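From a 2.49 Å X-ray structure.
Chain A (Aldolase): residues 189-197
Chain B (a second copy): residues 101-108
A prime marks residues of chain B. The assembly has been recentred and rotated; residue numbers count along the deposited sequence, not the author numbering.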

# COMPACT_ATOMS: atom_id res chain seq x y z
N THR A 189 -9.63 -0.14 -10.93
CA THR A 189 -10.36 -0.98 -9.99
C THR A 189 -11.72 -1.39 -10.54
O THR A 189 -12.12 -2.56 -10.44
CB THR A 189 -10.54 -0.24 -8.66
OG1 THR A 189 -9.25 -0.03 -8.06
CG2 THR A 189 -11.43 -1.03 -7.71
N LEU A 190 -12.44 -0.44 -11.12
CA LEU A 190 -13.76 -0.76 -11.65
C LEU A 190 -13.66 -1.68 -12.85
O LEU A 190 -14.52 -2.55 -13.03
CB LEU A 190 -14.51 0.52 -12.00
CG LEU A 190 -14.90 1.33 -10.76
CD1 LEU A 190 -15.31 2.75 -11.13
CD2 LEU A 190 -16.01 0.61 -10.02
N GLY A 191 -12.60 -1.54 -13.65
CA GLY A 191 -12.36 -2.48 -14.73
C GLY A 191 -13.49 -2.48 -15.74
O GLY A 191 -13.98 -1.43 -16.16
N ASN A 192 -13.93 -3.67 -16.13
CA ASN A 192 -14.99 -3.79 -17.11
C ASN A 192 -16.37 -3.96 -16.47
O ASN A 192 -17.32 -4.35 -17.16
CB ASN A 192 -14.69 -4.96 -18.06
CG ASN A 192 -14.33 -6.23 -17.31
OD1 ASN A 192 -14.95 -6.58 -16.30
ND2 ASN A 192 -13.33 -6.93 -17.81
N ARG A 193 -16.51 -3.67 -15.18
CA ARG A 193 -17.81 -3.70 -14.55
C ARG A 193 -18.64 -2.51 -15.02
O ARG A 193 -18.11 -1.47 -15.42
CB ARG A 193 -17.68 -3.67 -13.03
CG ARG A 193 -17.05 -4.88 -12.44
CD ARG A 193 -16.90 -4.67 -10.95
NE ARG A 193 -16.16 -5.73 -10.28
CZ ARG A 193 -16.73 -6.68 -9.55
NH1 ARG A 193 -18.06 -6.70 -9.40
NH2 ARG A 193 -15.98 -7.60 -8.95
N GLU A 194 -19.96 -2.66 -14.98
CA GLU A 194 -20.84 -1.59 -15.42
C GLU A 194 -20.83 -0.46 -14.40
O GLU A 194 -21.21 -0.66 -13.24
CB GLU A 194 -22.26 -2.09 -15.65
CG GLU A 194 -23.17 -0.99 -16.20
CD GLU A 194 -24.59 -1.46 -16.41
OE1 GLU A 194 -24.88 -2.65 -16.17
OE2 GLU A 194 -25.43 -0.63 -16.82
N ILE A 195 -20.42 0.72 -14.83
CA ILE A 195 -20.22 1.87 -13.97
C ILE A 195 -21.41 2.81 -14.12
O ILE A 195 -21.89 3.05 -15.24
CB ILE A 195 -18.90 2.57 -14.33
CG1 ILE A 195 -17.74 1.60 -14.10
CG2 ILE A 195 -18.72 3.88 -13.54
CD1 ILE A 195 -16.47 2.03 -14.72
N ARG A 196 -21.89 3.34 -12.99
CA ARG A 196 -22.88 4.42 -12.95
C ARG A 196 -22.14 5.74 -13.17
O ARG A 196 -21.79 6.45 -12.22
CB ARG A 196 -23.62 4.41 -11.61
CG ARG A 196 -25.13 4.68 -11.68
CD ARG A 196 -25.46 6.08 -12.17
NE ARG A 196 -25.06 7.11 -11.23
CZ ARG A 196 -25.27 8.42 -11.41
NH1 ARG A 196 -25.89 8.86 -12.49
NH2 ARG A 196 -24.85 9.28 -10.51
N TYR A 197 -21.89 6.07 -14.43
CA TYR A 197 -21.23 7.34 -14.74
C TYR A 197 -22.12 8.53 -14.38
O TYR A 197 -23.35 8.43 -14.31
CB TYR A 197 -20.87 7.41 -16.23
CG TYR A 197 -19.72 6.51 -16.64
CD1 TYR A 197 -18.42 6.82 -16.29
CD2 TYR A 197 -19.95 5.36 -17.38
CE1 TYR A 197 -17.36 6.00 -16.66
CE2 TYR A 197 -18.90 4.54 -17.76
CZ TYR A 197 -17.61 4.87 -17.39
OH TYR A 197 -16.59 4.05 -17.77
N THR B 101 -15.65 3.24 -2.09
CA THR B 101 -16.02 4.22 -3.10
C THR B 101 -16.22 3.56 -4.46
O THR B 101 -17.16 3.89 -5.19
CB THR B 101 -14.96 5.32 -3.22
OG1 THR B 101 -14.83 6.02 -1.97
CG2 THR B 101 -15.30 6.31 -4.33
N ALA B 102 -15.33 2.63 -4.82
CA ALA B 102 -15.48 1.88 -6.06
C ALA B 102 -16.81 1.16 -6.09
O ALA B 102 -17.59 1.31 -7.04
CB ALA B 102 -14.34 0.88 -6.22
N LEU B 103 -17.09 0.39 -5.04
CA LEU B 103 -18.38 -0.27 -4.92
C LEU B 103 -19.53 0.72 -5.08
O LEU B 103 -20.58 0.37 -5.62
CB LEU B 103 -18.47 -0.97 -3.57
CG LEU B 103 -19.70 -1.81 -3.30
CD1 LEU B 103 -19.72 -3.04 -4.19
CD2 LEU B 103 -19.70 -2.22 -1.86
N SER B 104 -19.34 1.97 -4.62
CA SER B 104 -20.43 2.94 -4.67
C SER B 104 -20.69 3.47 -6.08
O SER B 104 -21.75 4.05 -6.31
CB SER B 104 -20.12 4.12 -3.74
OG SER B 104 -19.48 5.18 -4.44
N CYS B 105 -19.75 3.27 -7.01
CA CYS B 105 -19.91 3.71 -8.39
C CYS B 105 -20.46 2.62 -9.31
O CYS B 105 -20.59 2.86 -10.51
CB CYS B 105 -18.58 4.22 -8.96
SG CYS B 105 -17.78 5.48 -7.96
N LEU B 106 -20.78 1.45 -8.78
CA LEU B 106 -21.24 0.35 -9.62
C LEU B 106 -22.73 0.49 -9.92
O LEU B 106 -23.50 1.06 -9.15
CB LEU B 106 -20.96 -0.99 -8.95
CG LEU B 106 -19.49 -1.43 -9.00
CD1 LEU B 106 -19.27 -2.84 -8.45
CD2 LEU B 106 -18.98 -1.32 -10.42
N GLN B 107 -23.12 -0.04 -11.06
CA GLN B 107 -24.51 -0.13 -11.44
C GLN B 107 -25.11 -1.42 -10.88
O GLN B 107 -24.40 -2.41 -10.67
CB GLN B 107 -24.65 -0.09 -12.97
CG GLN B 107 -26.04 0.11 -13.46
CD GLN B 107 -26.58 1.47 -13.12
OE1 GLN B 107 -27.35 1.63 -12.16
NE2 GLN B 107 -26.19 2.48 -13.90
N GLY B 108 -26.41 -1.38 -10.59
CA GLY B 108 -27.10 -2.58 -10.16
C GLY B 108 -26.87 -3.00 -8.72
O GLY B 108 -27.13 -4.15 -8.38
O HOH W 1 -21.94 -2.99 -11.99

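What ties the two backbones together? Two hydrogen bonds flank the single bridge between Ile195 and Leu106′: Arg196 N donates to Cys105′ O at 2.8 Å, and Gln107′ N donates to Glu194 O at 3.0 Å. Both are nearly straight, and both run between main-chain atoms, so no side-chain group has to supply a donor or acceptor for them. Water 1 reinforces the second, donating to Glu194 O at 2.7 Å and to Gln107′ O at 2.9 Å.

What fills the space beside this bridge? Leu190, at the end of its helix, reaches across with both branches: CD2 lies 3.6 Å from Leu106′ CD2, and CD1 lies 4.2 Å from Cys105′ CB. Leu106′ starts from a CA-to-CB bond directed away, yet its CD2 also comes within 3.7 Å of Arg193 CB. The Ala102′ methyl points toward chain A, its CB 3.8 Å from Thr189 CG2 and 4.2 Å from Leu190 CD2.

How do the long polar side chains contribute? Through contacts that set a polar end against a carbon, none of them a side-chain hydrogen bond. Gln107′ CG sits 3.5 Å from Glu194 OE2, while Gln107′ NE2 lies 3.3 Å from Arg196 CG. The Arg196 guanidinium leads away and is hydrogen-bonded elsewhere in the structure, leaving its CB and CG beside chain B. Together the stretches bury 522 Å².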